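PDB 1VBK: hypothetical protein PH1313 from Pyrococcus horikoshii, which is of uncharacterised function but, as a THUMP-domain relative of the thiamine-biosynthesis protein ThiI, probably binds RNA and ATP. Local coordinates for residues I251-P265 and D278-I291. Sequence-based numbering, arbitrary orientation.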
loop_
_atom_site.group_PDB
_atom_site.type_symbol
_atom_site.label_atom_id
_atom_site.label_comp_id
_atom_site.label_asym_id
_atom_site.label_seq_id
_atom_site.Cartn_x
_atom_site.Cartn_y
_atom_site.Cartn_z
ATOM N N ILE A 251 6.588 -4.773 6.789
ATOM C CA ILE A 251 6.092 -4.420 5.470
ATOM C C ILE A 251 4.717 -5.045 5.238
ATOM O O ILE A 251 3.787 -4.370 4.788
ATOM C CB ILE A 251 7.071 -4.890 4.378
ATOM C CG1 ILE A 251 8.352 -4.048 4.448
ATOM C CG2 ILE A 251 6.415 -4.782 3.014
ATOM C CD1 ILE A 251 9.480 -4.536 3.547
ATOM N N ARG A 252 4.593 -6.332 5.559
ATOM C CA ARG A 252 3.326 -7.041 5.391
ATOM C C ARG A 252 2.231 -6.510 6.321
ATOM O O ARG A 252 1.142 -6.150 5.866
ATOM C CB ARG A 252 3.521 -8.545 5.636
ATOM C CG ARG A 252 2.211 -9.331 5.766
ATOM C CD ARG A 252 2.444 -10.766 6.241
ATOM N NE ARG A 252 2.925 -11.653 5.181
ATOM C CZ ARG A 252 2.162 -12.141 4.203
ATOM N NH1 ARG A 252 0.870 -11.834 4.140
ATOM N NH2 ARG A 252 2.693 -12.938 3.285
ATOM N N ASP A 253 2.521 -6.446 7.618
ATOM C CA ASP A 253 1.531 -5.976 8.587
ATOM C C ASP A 253 0.988 -4.566 8.364
ATOM O O ASP A 253 -0.200 -4.317 8.570
ATOM C CB ASP A 253 2.095 -6.066 10.009
ATOM C CG ASP A 253 2.292 -7.495 10.469
ATOM O OD1 ASP A 253 1.768 -8.418 9.810
ATOM O OD2 ASP A 253 2.966 -7.694 11.501
ATOM N N PHE A 254 1.840 -3.642 7.939
ATOM C CA PHE A 254 1.397 -2.267 7.736
ATOM C C PHE A 254 1.038 -1.869 6.306
ATOM O O PHE A 254 0.693 -0.718 6.049
ATOM C CB PHE A 254 2.449 -1.316 8.306
ATOM C CG PHE A 254 2.499 -1.321 9.808
ATOM C CD1 PHE A 254 1.656 -0.496 10.545
ATOM C CD2 PHE A 254 3.341 -2.196 10.485
ATOM C CE1 PHE A 254 1.648 -0.543 11.940
ATOM C CE2 PHE A 254 3.341 -2.253 11.878
ATOM C CZ PHE A 254 2.493 -1.426 12.606
ATOM N N GLY A 255 1.112 -2.815 5.378
ATOM C CA GLY A 255 0.776 -2.511 3.997
ATOM C C GLY A 255 1.703 -1.494 3.356
ATOM O O GLY A 255 1.263 -0.623 2.611
ATOM N N VAL A 256 2.992 -1.611 3.651
ATOM C CA VAL A 256 4.023 -0.724 3.113
ATOM C C VAL A 256 4.163 -0.952 1.605
ATOM O O VAL A 256 4.227 -2.094 1.151
ATOM C CB VAL A 256 5.377 -1.009 3.815
ATOM C CG1 VAL A 256 6.505 -0.277 3.123
ATOM C CG2 VAL A 256 5.285 -0.600 5.286
ATOM N N LYS A 257 4.223 0.135 0.839
ATOM C CA LYS A 257 4.332 0.048 -0.616
ATOM C C LYS A 257 5.743 0.286 -1.145
ATOM O O LYS A 257 6.000 0.127 -2.341
ATOM C CB LYS A 257 3.380 1.059 -1.268
ATOM C CG LYS A 257 3.736 2.507 -0.962
ATOM C CD LYS A 257 2.716 3.487 -1.528
ATOM C CE LYS A 257 2.752 3.528 -3.044
ATOM N NZ LYS A 257 1.770 4.517 -3.564
ATOM N N GLY A 258 6.657 0.667 -0.263
ATOM C CA GLY A 258 8.015 0.923 -0.703
ATOM C C GLY A 258 9.021 1.011 0.425
ATOM O O GLY A 258 8.658 1.121 1.594
ATOM N N VAL A 259 10.296 0.947 0.061
ATOM C CA VAL A 259 11.388 1.026 1.024
ATOM C C VAL A 259 12.328 2.142 0.582
ATOM O O VAL A 259 12.646 2.260 -0.601
ATOM C CB VAL A 259 12.169 -0.308 1.098
ATOM C CG1 VAL A 259 13.380 -0.158 2.011
ATOM C CG2 VAL A 259 11.252 -1.415 1.605
ATOM N N ILE A 260 12.756 2.956 1.543
ATOM C CA ILE A 260 13.646 4.082 1.281
ATOM C C ILE A 260 15.019 3.866 1.911
ATOM O O ILE A 260 15.117 3.534 3.089
ATOM C CB ILE A 260 13.047 5.388 1.859
ATOM C CG1 ILE A 260 11.697 5.673 1.199
ATOM C CG2 ILE A 260 14.017 6.551 1.653
ATOM C CD1 ILE A 260 10.816 6.608 2.000
ATOM N N LYS A 261 16.077 4.059 1.128
ATOM C CA LYS A 261 17.444 3.903 1.633
ATOM C C LYS A 261 18.271 5.142 1.299
ATOM O O LYS A 261 17.986 5.836 0.328
ATOM C CB LYS A 261 18.099 2.649 1.039
ATOM C CG LYS A 261 17.521 1.346 1.590
ATOM C CD LYS A 261 18.133 0.108 0.941
ATOM C CE LYS A 261 19.613 -0.031 1.251
ATOM N NZ LYS A 261 20.206 -1.230 0.577
ATOM N N GLY A 262 19.295 5.414 2.106
ATOM C CA GLY A 262 20.119 6.592 1.884
ATOM C C GLY A 262 21.305 6.402 0.959
ATOM O O GLY A 262 22.258 7.180 1.001
ATOM N N LEU A 263 21.235 5.381 0.113
ATOM C CA LEU A 263 22.302 5.060 -0.827
ATOM C C LEU A 263 22.673 6.211 -1.766
ATOM O O LEU A 263 21.804 6.917 -2.285
ATOM C CB LEU A 263 21.892 3.835 -1.653
ATOM C CG LEU A 263 22.947 3.148 -2.521
ATOM C CD1 LEU A 263 24.041 2.574 -1.637
ATOM C CD2 LEU A 263 22.292 2.043 -3.330
ATOM N N ARG A 264 23.975 6.391 -1.979
ATOM C CA ARG A 264 24.488 7.434 -2.865
ATOM C C ARG A 264 25.292 6.791 -3.991
ATOM O O ARG A 264 25.841 5.703 -3.828
ATOM C CB ARG A 264 25.408 8.393 -2.107
ATOM C CG ARG A 264 24.752 9.184 -0.998
ATOM C CD ARG A 264 25.792 10.055 -0.318
ATOM N NE ARG A 264 26.893 9.254 0.214
ATOM C CZ ARG A 264 28.038 9.762 0.659
ATOM N NH1 ARG A 264 28.237 11.073 0.635
ATOM N NH2 ARG A 264 28.982 8.960 1.134
ATOM N N PRO A 265 25.384 7.469 -5.147
ATOM C CA PRO A 265 26.134 6.941 -6.290
ATOM C C PRO A 265 27.547 6.538 -5.870
ATOM O O PRO A 265 28.126 5.595 -6.407
ATOM C CB PRO A 265 26.139 8.114 -7.268
ATOM C CG PRO A 265 24.849 8.813 -6.962
ATOM C CD PRO A 265 24.831 8.801 -5.452
ATOM N N ASP A 278 19.000 -5.398 -3.643
ATOM C CA ASP A 278 17.866 -4.755 -2.974
ATOM C C ASP A 278 16.577 -5.164 -3.660
ATOM O O ASP A 278 15.570 -5.457 -3.015
ATOM C CB ASP A 278 17.984 -3.230 -3.049
ATOM C CG ASP A 278 18.770 -2.642 -1.902
ATOM O OD1 ASP A 278 18.963 -1.409 -1.895
ATOM O OD2 ASP A 278 19.187 -3.404 -1.004
ATOM N N PHE A 279 16.614 -5.166 -4.986
ATOM C CA PHE A 279 15.449 -5.534 -5.765
ATOM C C PHE A 279 14.975 -6.943 -5.420
ATOM O O PHE A 279 13.779 -7.241 -5.483
ATOM C CB PHE A 279 15.771 -5.455 -7.258
ATOM C CG PHE A 279 14.620 -5.831 -8.132
ATOM C CD1 PHE A 279 13.589 -4.928 -8.368
ATOM C CD2 PHE A 279 14.539 -7.105 -8.685
ATOM C CE1 PHE A 279 12.486 -5.291 -9.142
ATOM C CE2 PHE A 279 13.440 -7.477 -9.460
ATOM C CZ PHE A 279 12.413 -6.567 -9.687
ATOM N N LYS A 280 15.909 -7.811 -5.049
ATOM C CA LYS A 280 15.561 -9.187 -4.719
ATOM C C LYS A 280 15.191 -9.436 -3.260
ATOM O O LYS A 280 14.368 -10.301 -2.976
ATOM C CB LYS A 280 16.704 -10.128 -5.108
ATOM C CG LYS A 280 16.972 -10.208 -6.605
ATOM C CD LYS A 280 18.176 -11.088 -6.892
ATOM C CE LYS A 280 18.444 -11.203 -8.382
ATOM N NZ LYS A 280 19.707 -11.953 -8.650
ATOM N N MET A 281 15.788 -8.693 -2.330
ATOM C CA MET A 281 15.487 -8.923 -0.922
ATOM C C MET A 281 14.192 -8.291 -0.414
ATOM O O MET A 281 13.663 -8.713 0.613
ATOM C CB MET A 281 16.681 -8.508 -0.034
ATOM C CG MET A 281 17.164 -7.073 -0.160
ATOM S SD MET A 281 18.723 -6.788 0.768
ATOM C CE MET A 281 18.123 -6.688 2.443
ATOM N N PHE A 282 13.675 -7.297 -1.132
ATOM C CA PHE A 282 12.435 -6.629 -0.738
ATOM C C PHE A 282 11.293 -6.963 -1.700
ATOM O O PHE A 282 11.483 -6.976 -2.913
ATOM C CB PHE A 282 12.635 -5.110 -0.713
ATOM C CG PHE A 282 13.533 -4.628 0.384
ATOM C CD1 PHE A 282 13.072 -4.560 1.697
ATOM C CD2 PHE A 282 14.835 -4.225 0.106
ATOM C CE1 PHE A 282 13.894 -4.099 2.716
ATOM C CE2 PHE A 282 15.669 -3.762 1.120
ATOM C CZ PHE A 282 15.194 -3.698 2.431
ATOM N N PRO A 283 10.091 -7.232 -1.164
ATOM C CA PRO A 283 8.898 -7.566 -1.949
ATOM C C PRO A 283 8.223 -6.333 -2.553
ATOM O O PRO A 283 7.233 -6.449 -3.279
ATOM C CB PRO A 283 8.010 -8.257 -0.930
ATOM C CG PRO A 283 8.299 -7.471 0.309
ATOM C CD PRO A 283 9.810 -7.361 0.278
ATOM N N VAL A 284 8.750 -5.156 -2.232
ATOM C CA VAL A 284 8.211 -3.903 -2.753
ATOM C C VAL A 284 9.383 -3.088 -3.297
ATOM O O VAL A 284 10.534 -3.350 -2.958
ATOM C CB VAL A 284 7.486 -3.092 -1.649
ATOM C CG1 VAL A 284 6.318 -3.899 -1.089
ATOM C CG2 VAL A 284 8.463 -2.741 -0.532
ATOM N N PRO A 285 9.102 -2.094 -4.154
ATOM C CA PRO A 285 10.145 -1.247 -4.743
ATOM C C PRO A 285 10.987 -0.522 -3.701
ATOM O O PRO A 285 10.483 -0.120 -2.654
ATOM C CB PRO A 285 9.350 -0.261 -5.598
ATOM C CG PRO A 285 8.134 -1.041 -5.977
ATOM C CD PRO A 285 7.775 -1.742 -4.691
ATOM N N VAL A 286 12.269 -0.347 -4.005
ATOM C CA VAL A 286 13.182 0.354 -3.117
ATOM C C VAL A 286 13.531 1.672 -3.799
ATOM O O VAL A 286 13.812 1.699 -4.996
ATOM C CB VAL A 286 14.469 -0.465 -2.881
ATOM C CG1 VAL A 286 15.402 0.282 -1.942
ATOM C CG2 VAL A 286 14.113 -1.822 -2.300
ATOM N N TYR A 287 13.493 2.762 -3.044
ATOM C CA TYR A 287 13.794 4.071 -3.604
ATOM C C TYR A 287 15.057 4.665 -3.009
ATOM O O TYR A 287 15.351 4.470 -1.827
ATOM C CB TYR A 287 12.612 5.018 -3.388
ATOM C CG TYR A 287 11.336 4.515 -4.024
ATOM C CD1 TYR A 287 10.468 3.674 -3.326
ATOM C CD2 TYR A 287 11.013 4.849 -5.338
ATOM C CE1 TYR A 287 9.308 3.178 -3.922
ATOM C CE2 TYR A 287 9.855 4.358 -5.947
ATOM C CZ TYR A 287 9.006 3.524 -5.230
ATOM O OH TYR A 287 7.855 3.046 -5.816
ATOM N N TYR A 288 15.796 5.387 -3.846
ATOM C CA TYR A 288 17.050 6.017 -3.454
ATOM C C TYR A 288 16.991 7.502 -3.807
ATOM O O TYR A 288 17.498 7.927 -4.846
ATOM C CB TYR A 288 18.204 5.361 -4.208
ATOM C CG TYR A 288 18.178 3.851 -4.180
ATOM C CD1 TYR A 288 18.593 3.144 -3.052
ATOM C CD2 TYR A 288 17.743 3.125 -5.289
ATOM C CE1 TYR A 288 18.583 1.749 -3.028
ATOM C CE2 TYR A 288 17.726 1.730 -5.276
ATOM C CZ TYR A 288 18.148 1.053 -4.142
ATOM O OH TYR A 288 18.130 -0.321 -4.121
ATOM N N PRO A 289 16.376 8.313 -2.937
ATOM C CA PRO A 289 16.244 9.755 -3.159
ATOM C C PRO A 289 17.542 10.488 -3.494
ATOM O O PRO A 289 17.560 11.362 -4.361
ATOM C CB PRO A 289 15.638 10.251 -1.847
ATOM C CG PRO A 289 14.855 9.079 -1.369
ATOM C CD PRO A 289 15.800 7.933 -1.636
ATOM N N LEU A 290 18.623 10.132 -2.808
ATOM C CA LEU A 290 19.907 10.793 -3.022
ATOM C C LEU A 290 20.542 10.479 -4.371
ATOM O O LEU A 290 21.513 11.123 -4.772
ATOM C CB LEU A 290 20.869 10.442 -1.884
ATOM C CG LEU A 290 20.333 10.764 -0.479
ATOM C CD1 LEU A 290 21.375 10.415 0.571
ATOM C CD2 LEU A 290 19.966 12.235 -0.394
ATOM N N ILE A 291 19.992 9.493 -5.072
ATOM C CA ILE A 291 20.499 9.119 -6.385
ATOM C C ILE A 291 19.523 9.563 -7.473
ATOM O O ILE A 291 19.936 10.060 -8.522
ATOM C CB ILE A 291 20.701 7.586 -6.501
ATOM C CG1 ILE A 291 21.808 7.128 -5.546
ATOM C CG2 ILE A 291 21.048 7.207 -7.936
ATOM C CD1 ILE A 291 22.044 5.624 -5.548
HETATM O O HOH W 1 5.838 2.093 -4.414
HETATM O O HOH W 2 19.250 7.582 -1.651
#
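Lys261 and Asp278 meet from opposite directions on the face of the parallel sheet that carries Val259 and Val286. A bend at chi3 (65°) brings the lysine NZ to the syn lone pair of Asp278 OD1, 2.8 Å away, while OD2 accepts a second, weak bond. The anti lone pair of the same OD1 takes the Tyr288 hydroxyl, whose OH lies 2.6 Å from it with the carboxylate oxygen in the plane of the ring. Leu263 runs alongside that ring, its CB 3.6 Å from Tyr288 CD1. Replacing Asp278 by an alanine is likely to leave the Tyr288 hydroxyl without this acceptor and to cost Lys261 one of its salt-bridge partners; Glu274 is another. On the same side of the sheet Val259 crosses Phe282 at about a right angle: CG1 sits over one ring face, 4.2 Å from the centroid in a CH-pi contact, and CG2 reaches Phe282 CD1 at 3.6 Å. Ile251 CD1 closes on the edge of this ring, and Phe244 packs edge-to-face with it. The backbones of strands 258-260 and 286-287 pair in parallel; Tyr287 N donates to Val259 O (2.6 Å) and Lys261 N to Tyr287 O, both nearly linear. Beyond them, one water joins Lys261 O and Leu263 O to Leu290 N. The strands and helix 273-281 form a beta-alpha-beta unit, and the shared carboxylate ties this crossover helix to Lys261 and Tyr288, C-terminal to the paired residues, through charge and hydrogen bonding.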